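Local coordinates for protein omega-class glutathione S-transferase (Bombyx mori, PDB 3WD6) that probably acts as a glutathione transferase and glutathione-dependent dehydroascorbate reductase of the omega class, and binds glutathione in its thioredoxin-like domain, at residues A[66-69]-A[70-74]; A[226-229]-A[230-233]. All coordinates share one frame; numbering follows the deposited sequence.

Interaction 1: A[66-69]-A[70-74]; sequences PEWL and TTKSA
The indole of Trp68 meets Lys72 obliquely and loosely, CG of the lysine standing 4.4 Å from ring atom CE3, while Pro66 CB, two residues back, sits over one face, 3.3 Å above the ring plane and displaced toward the rim. Elsewhere the ring touches Leu23, Tyr33 and Ile60, and its NE1 donates to Asp21 O. Lys72 meets the ring through CG alone: this atom lies anti to the carbonyl carbon (chi1 -53°), the chain bends once at chi2, and the extended remainder takes NZ away to salt bridges with Glu82 and Asp86. The contact is thus made by aliphatic carbon, with the charge settled well beyond it.

The backbone turns twice. Pro66 to Leu69 form a type I turn closed by Leu69 N on Pro66 O, and the chain leads without a break into a short, weakly bonded helix. There Leu69 O accepts two amides. Ser73 N, 2.7 Å from Leu69 O, arrives in the carbonyl plane, whereas Lys72 N, 2.6 Å from the same oxygen, comes from above that plane. Trp68 O receives a weak, bent bond from Thr71 N at 3.3 Å.

Leu69 is buried. Its CG stands anti to the backbone N (chi1 179°), and the branch methyl CD1 comes to 4.3 Å from Ser73 CB. Ser73 OG hydrogen-bonds Lys77 O, tying the end of the turn to the following loop. The leucine side chain neighbours those of Lys65 and Val78, both glutathione-binding, and is about 7 Å from the bound glutathione. This is the short helix after strand 56-60 of the thioredoxin-like N-terminal domain, beside the glutathione site.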
ATOM      1  N   PRO A  66     -18.658  -8.452  -4.842  1.00 38.23           N
ATOM      2  CA  PRO A  66     -20.008  -7.906  -5.008  1.00 35.91           C
ATOM      3  C   PRO A  66     -20.307  -7.669  -6.490  1.00 40.29           C
ATOM      4  O   PRO A  66     -19.448  -7.246  -7.287  1.00 33.72           O
ATOM      5  CB  PRO A  66     -19.950  -6.573  -4.252  1.00 35.76           C
ATOM      6  CG  PRO A  66     -18.900  -6.784  -3.210  1.00 36.42           C
ATOM      7  CD  PRO A  66     -17.854  -7.659  -3.895  1.00 34.95           C
ATOM      8  N   GLU A  67     -21.546  -7.969  -6.846  1.00 42.39           N
ATOM      9  CA  GLU A  67     -22.030  -7.817  -8.201  1.00 41.05           C
ATOM     10  C   GLU A  67     -21.816  -6.383  -8.741  1.00 41.34           C
ATOM     11  O   GLU A  67     -21.468  -6.200  -9.923  1.00 37.50           O
ATOM     12  CB  GLU A  67     -23.511  -8.225  -8.223  1.00 43.81           C
ATOM     13  CG  GLU A  67     -24.376  -7.604  -7.077  1.00 50.44           C
ATOM     14  CD  GLU A  67     -24.351  -8.380  -5.737  1.00 49.96           C
ATOM     15  OE1 GLU A  67     -23.869  -9.542  -5.702  1.00 51.36           O
ATOM     16  OE2 GLU A  67     -24.842  -7.819  -4.716  1.00 45.14           O
ATOM     17  N   TRP A  68     -21.986  -5.382  -7.866  1.00 35.22           N
ATOM     18  CA  TRP A  68     -21.942  -3.958  -8.261  1.00 34.79           C
ATOM     19  C   TRP A  68     -20.547  -3.302  -8.285  1.00 35.29           C
ATOM     20  O   TRP A  68     -20.434  -2.081  -8.442  1.00 35.60           O
ATOM     21  CB  TRP A  68     -22.860  -3.138  -7.348  1.00 30.47           C
ATOM     22  CG  TRP A  68     -22.694  -3.525  -5.930  1.00 35.86           C
ATOM     23  CD1 TRP A  68     -23.522  -4.320  -5.201  1.00 35.18           C
ATOM     24  CD2 TRP A  68     -21.599  -3.177  -5.066  1.00 37.08           C
ATOM     25  NE1 TRP A  68     -23.029  -4.476  -3.927  1.00 35.39           N
ATOM     26  CE2 TRP A  68     -21.848  -3.787  -3.815  1.00 36.55           C
ATOM     27  CE3 TRP A  68     -20.439  -2.405  -5.226  1.00 33.31           C
ATOM     28  CZ2 TRP A  68     -20.982  -3.641  -2.718  1.00 35.77           C
ATOM     29  CZ3 TRP A  68     -19.574  -2.265  -4.137  1.00 34.01           C
ATOM     30  CH2 TRP A  68     -19.853  -2.886  -2.900  1.00 33.78           C
ATOM     31  N   LEU A  69     -19.492  -4.098  -8.142  1.00 35.88           N
ATOM     32  CA  LEU A  69     -18.147  -3.544  -8.026  1.00 35.19           C
ATOM     33  C   LEU A  69     -17.682  -2.821  -9.281  1.00 33.72           C
ATOM     34  O   LEU A  69     -17.207  -1.674  -9.198  1.00 30.05           O
ATOM     35  CB  LEU A  69     -17.137  -4.629  -7.653  1.00 36.99           C
ATOM     36  CG  LEU A  69     -15.692  -4.146  -7.520  1.00 34.00           C
ATOM     37  CD1 LEU A  69     -15.575  -3.103  -6.407  1.00 31.62           C
ATOM     38  CD2 LEU A  69     -14.766  -5.319  -7.273  1.00 27.55           C
ATOM     39  N   THR A  70     -17.804  -3.496 -10.428  1.00 33.61           N
ATOM     40  CA  THR A  70     -17.333  -2.955 -11.710  1.00 32.79           C
ATOM     41  C   THR A  70     -18.037  -1.651 -12.057  1.00 31.78           C
ATOM     42  O   THR A  70     -17.591  -0.890 -12.922  1.00 33.12           O
ATOM     43  CB  THR A  70     -17.524  -3.960 -12.873  1.00 36.64           C
ATOM     44  OG1 THR A  70     -18.778  -4.637 -12.719  1.00 42.72           O
ATOM     45  CG2 THR A  70     -16.401  -4.986 -12.896  1.00 31.98           C
ATOM     46  N   THR A  71     -19.157  -1.414 -11.385  1.00 33.79           N
ATOM     47  CA  THR A  71     -19.881  -0.151 -11.467  1.00 31.44           C
ATOM     48  C   THR A  71     -19.068   0.996 -10.871  1.00 32.93           C
ATOM     49  O   THR A  71     -19.166   2.147 -11.317  1.00 30.48           O
ATOM     50  CB  THR A  71     -21.211  -0.300 -10.711  1.00 34.91           C
ATOM     51  OG1 THR A  71     -22.219  -0.751 -11.629  1.00 37.25           O
ATOM     52  CG2 THR A  71     -21.639   1.002 -10.076  1.00 34.15           C
ATOM     53  N   LYS A  72     -18.252   0.659  -9.872  1.00 31.99           N
ATOM     54  CA  LYS A  72     -17.417   1.619  -9.163  1.00 32.02           C
ATOM     55  C   LYS A  72     -15.959   1.528  -9.608  1.00 31.77           C
ATOM     56  O   LYS A  72     -15.232   2.533  -9.606  1.00 33.16           O
ATOM     57  CB  LYS A  72     -17.495   1.354  -7.655  1.00 28.53           C
ATOM     58  CG  LYS A  72     -18.908   1.308  -7.120  1.00 27.54           C
ATOM     59  CD  LYS A  72     -19.651   2.620  -7.414  1.00 30.36           C
ATOM     60  CE  LYS A  72     -20.993   2.638  -6.709  1.00 26.31           C
ATOM     61  NZ  LYS A  72     -21.763   3.814  -7.144  1.00 34.26           N
ATOM     62  N   SER A  73     -15.533   0.322  -9.976  1.00 28.70           N
ATOM     63  CA  SER A  73     -14.135   0.070 -10.338  1.00 30.81           C
ATOM     64  C   SER A  73     -14.050  -0.849 -11.573  1.00 31.21           C
ATOM     65  O   SER A  73     -14.102  -2.080 -11.466  1.00 33.58           O
ATOM     66  CB  SER A  73     -13.384  -0.539  -9.138  1.00 31.09           C
ATOM     67  OG  SER A  73     -11.977  -0.494  -9.322  1.00 27.35           O
ATOM     68  N   ALA A  74     -13.908  -0.239 -12.742  1.00 32.14           N
ATOM     69  CA  ALA A  74     -14.056  -0.953 -14.006  1.00 34.18           C
ATOM     70  C   ALA A  74     -13.234  -2.246 -14.135  1.00 33.74           C
ATOM     71  O   ALA A  74     -13.699  -3.213 -14.750  1.00 37.90           O
ATOM     72  CB  ALA A  74     -13.790  -0.012 -15.192  1.00 28.99           C
TER

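Interaction 2: A[226-229]-A[230-233]; sequences IPLE and ILAK
Pro227 O receives Leu231 N at the start of helix 228-240, where Pro227 itself is the N-cap. Leu231 N, 3.1 Å from Pro227 O, lies in the carbonyl plane, and Ile230 N adds a weak bond to the same oxygen. The next two rungs are regular: Ala232 N reaches Leu228 O at 2.9 Å, nearly straight at 169°, and Lys233 N reaches Glu229 O at 3.0 Å.

Apolar contacts join Ile226 and Pro227, ahead of the helix, to its first turn. Ile226 CG2, anti to its own backbone nitrogen, touches Leu231 CB at 3.7 Å and Ile230 CG2 at 4.1 Å; the side chains of Ile226 and Leu231 cross at about a right angle. Pro227 CB lies 3.9 Å from Ile230 CG1. Within the helix, Leu228 meets Leu231 methyl to methyl through their CD2 atoms. Ile226 also touches Arg36 and Tyr37, near the glutathione-binding Cys38, and its N donates to Glu187 OE1.

The aliphatic part of Glu229 stays close to the backbone: its CG sits between backbone N and carbonyl carbon, and this chi1 of 72° holds CG over the next amide, 3.1 Å from Ile230 N.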
ATOM      1  N   ILE A 226      -1.116  -3.288  10.293  1.00 19.49           N
ATOM      2  CA  ILE A 226      -1.640  -4.607  10.583  1.00 22.80           C
ATOM      3  C   ILE A 226      -0.702  -5.292  11.593  1.00 26.02           C
ATOM      4  O   ILE A 226       0.494  -5.476  11.299  1.00 25.22           O
ATOM      5  CB  ILE A 226      -1.727  -5.423   9.295  1.00 22.80           C
ATOM      6  CG1 ILE A 226      -2.623  -4.679   8.295  1.00 22.34           C
ATOM      7  CG2 ILE A 226      -2.231  -6.858   9.567  1.00 23.67           C
ATOM      8  CD1 ILE A 226      -2.704  -5.331   6.911  1.00 19.02           C
ATOM      9  N   PRO A 227      -1.222  -5.663  12.789  1.00 26.08           N
ATOM     10  CA  PRO A 227      -0.343  -6.379  13.733  1.00 24.41           C
ATOM     11  C   PRO A 227       0.319  -7.578  13.031  1.00 25.98           C
ATOM     12  O   PRO A 227      -0.373  -8.337  12.321  1.00 25.19           O
ATOM     13  CB  PRO A 227      -1.307  -6.856  14.827  1.00 24.42           C
ATOM     14  CG  PRO A 227      -2.457  -5.895  14.770  1.00 22.32           C
ATOM     15  CD  PRO A 227      -2.606  -5.557  13.294  1.00 24.10           C
ATOM     16  N   LEU A 228       1.633  -7.737  13.198  1.00 23.99           N
ATOM     17  CA  LEU A 228       2.390  -8.694  12.381  1.00 23.18           C
ATOM     18  C   LEU A 228       1.936 -10.162  12.479  1.00 25.55           C
ATOM     19  O   LEU A 228       2.033 -10.918  11.497  1.00 22.52           O
ATOM     20  CB  LEU A 228       3.892  -8.564  12.653  1.00 25.91           C
ATOM     21  CG  LEU A 228       4.539  -7.411  11.881  1.00 27.85           C
ATOM     22  CD1 LEU A 228       5.955  -7.147  12.355  1.00 28.27           C
ATOM     23  CD2 LEU A 228       4.507  -7.701  10.374  1.00 25.87           C
ATOM     24  N   GLU A 229       1.446 -10.571  13.646  1.00 23.53           N
ATOM     25  CA  GLU A 229       0.970 -11.938  13.780  1.00 24.53           C
ATOM     26  C   GLU A 229      -0.307 -12.111  12.965  1.00 26.27           C
ATOM     27  O   GLU A 229      -0.555 -13.178  12.408  1.00 28.95           O
ATOM     28  CB  GLU A 229       0.733 -12.315  15.248  1.00 26.29           C
ATOM     29  CG  GLU A 229      -0.487 -11.659  15.885  1.00 27.69           C
ATOM     30  CD  GLU A 229      -0.204 -10.253  16.382  1.00 29.33           C
ATOM     31  OE1 GLU A 229       0.833  -9.661  15.970  1.00 26.97           O
ATOM     32  OE2 GLU A 229      -1.028  -9.741  17.182  1.00 30.49           O
ATOM     33  N   ILE A 230      -1.112 -11.059  12.872  1.00 24.82           N
ATOM     34  CA  ILE A 230      -2.305 -11.123  12.031  1.00 25.54           C
ATOM     35  C   ILE A 230      -1.949 -11.198  10.552  1.00 27.16           C
ATOM     36  O   ILE A 230      -2.587 -11.924   9.769  1.00 27.54           O
ATOM     37  CB  ILE A 230      -3.206  -9.897  12.219  1.00 26.98           C
ATOM     38  CG1 ILE A 230      -3.672  -9.789  13.682  1.00 24.73           C
ATOM     39  CG2 ILE A 230      -4.367  -9.948  11.217  1.00 24.24           C
ATOM     40  CD1 ILE A 230      -4.513 -10.971  14.131  1.00 24.60           C
ATOM     41  N   LEU A 231      -0.938 -10.428  10.157  1.00 25.88           N
ATOM     42  CA  LEU A 231      -0.563 -10.375   8.752  1.00 26.25           C
ATOM     43  C   LEU A 231       0.025 -11.724   8.330  1.00 28.91           C
ATOM     44  O   LEU A 231      -0.293 -12.240   7.262  1.00 29.87           O
ATOM     45  CB  LEU A 231       0.411  -9.217   8.504  1.00 23.02           C
ATOM     46  CG  LEU A 231       0.852  -8.948   7.061  1.00 26.50           C
ATOM     47  CD1 LEU A 231      -0.340  -8.682   6.143  1.00 25.90           C
ATOM     48  CD2 LEU A 231       1.849  -7.786   7.011  1.00 23.71           C
ATOM     49  N   ALA A 232       0.875 -12.292   9.185  1.00 30.94           N
ATOM     50  CA  ALA A 232       1.415 -13.627   8.950  1.00 32.70           C
ATOM     51  C   ALA A 232       0.305 -14.669   8.855  1.00 33.58           C
ATOM     52  O   ALA A 232       0.360 -15.536   7.983  1.00 36.58           O
ATOM     53  CB  ALA A 232       2.413 -14.011  10.034  1.00 30.21           C
ATOM     54  N   LYS A 233      -0.687 -14.597   9.744  1.00 29.67           N
ATOM     55  CA  LYS A 233      -1.820 -15.519   9.659  1.00 31.41           C
ATOM     56  C   LYS A 233      -2.466 -15.384   8.284  1.00 38.06           C
ATOM     57  O   LYS A 233      -2.638 -16.371   7.552  1.00 40.07           O
ATOM     58  CB  LYS A 233      -2.862 -15.236  10.738  1.00 34.04           C
ATOM     59  CG  LYS A 233      -3.553 -16.508  11.267  1.00 35.61           C
ATOM     60  CD  LYS A 233      -5.005 -16.267  11.722  1.00 34.33           C
ATOM     61  CE  LYS A 233      -5.156 -16.279  13.245  1.00 35.95           C
ATOM     62  NZ  LYS A 233      -6.472 -16.857  13.664  1.00 33.18           N
TER

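Both interactions are local, each joining neighbouring residues at the start of a helix, and both are partly buried; their centres are 29 Å apart and they do not touch. Interaction 1 belongs to the thioredoxin-like domain, with the side chain of Leu69 about 7 Å from the bound glutathione; Leu69, Lys72 and Ser73 are buried, Glu67, Thr70 and Thr71 exposed. Interaction 2 opens the C-terminal helix 228-240, with Ile226 and Leu231 buried and Glu229 and Lys233 exposed. Each has a carbonyl shared by two amides, one of them weakly held in interaction 2. Only interaction 1 includes an aromatic ring; interaction 2 packs isoleucine, proline and leucine.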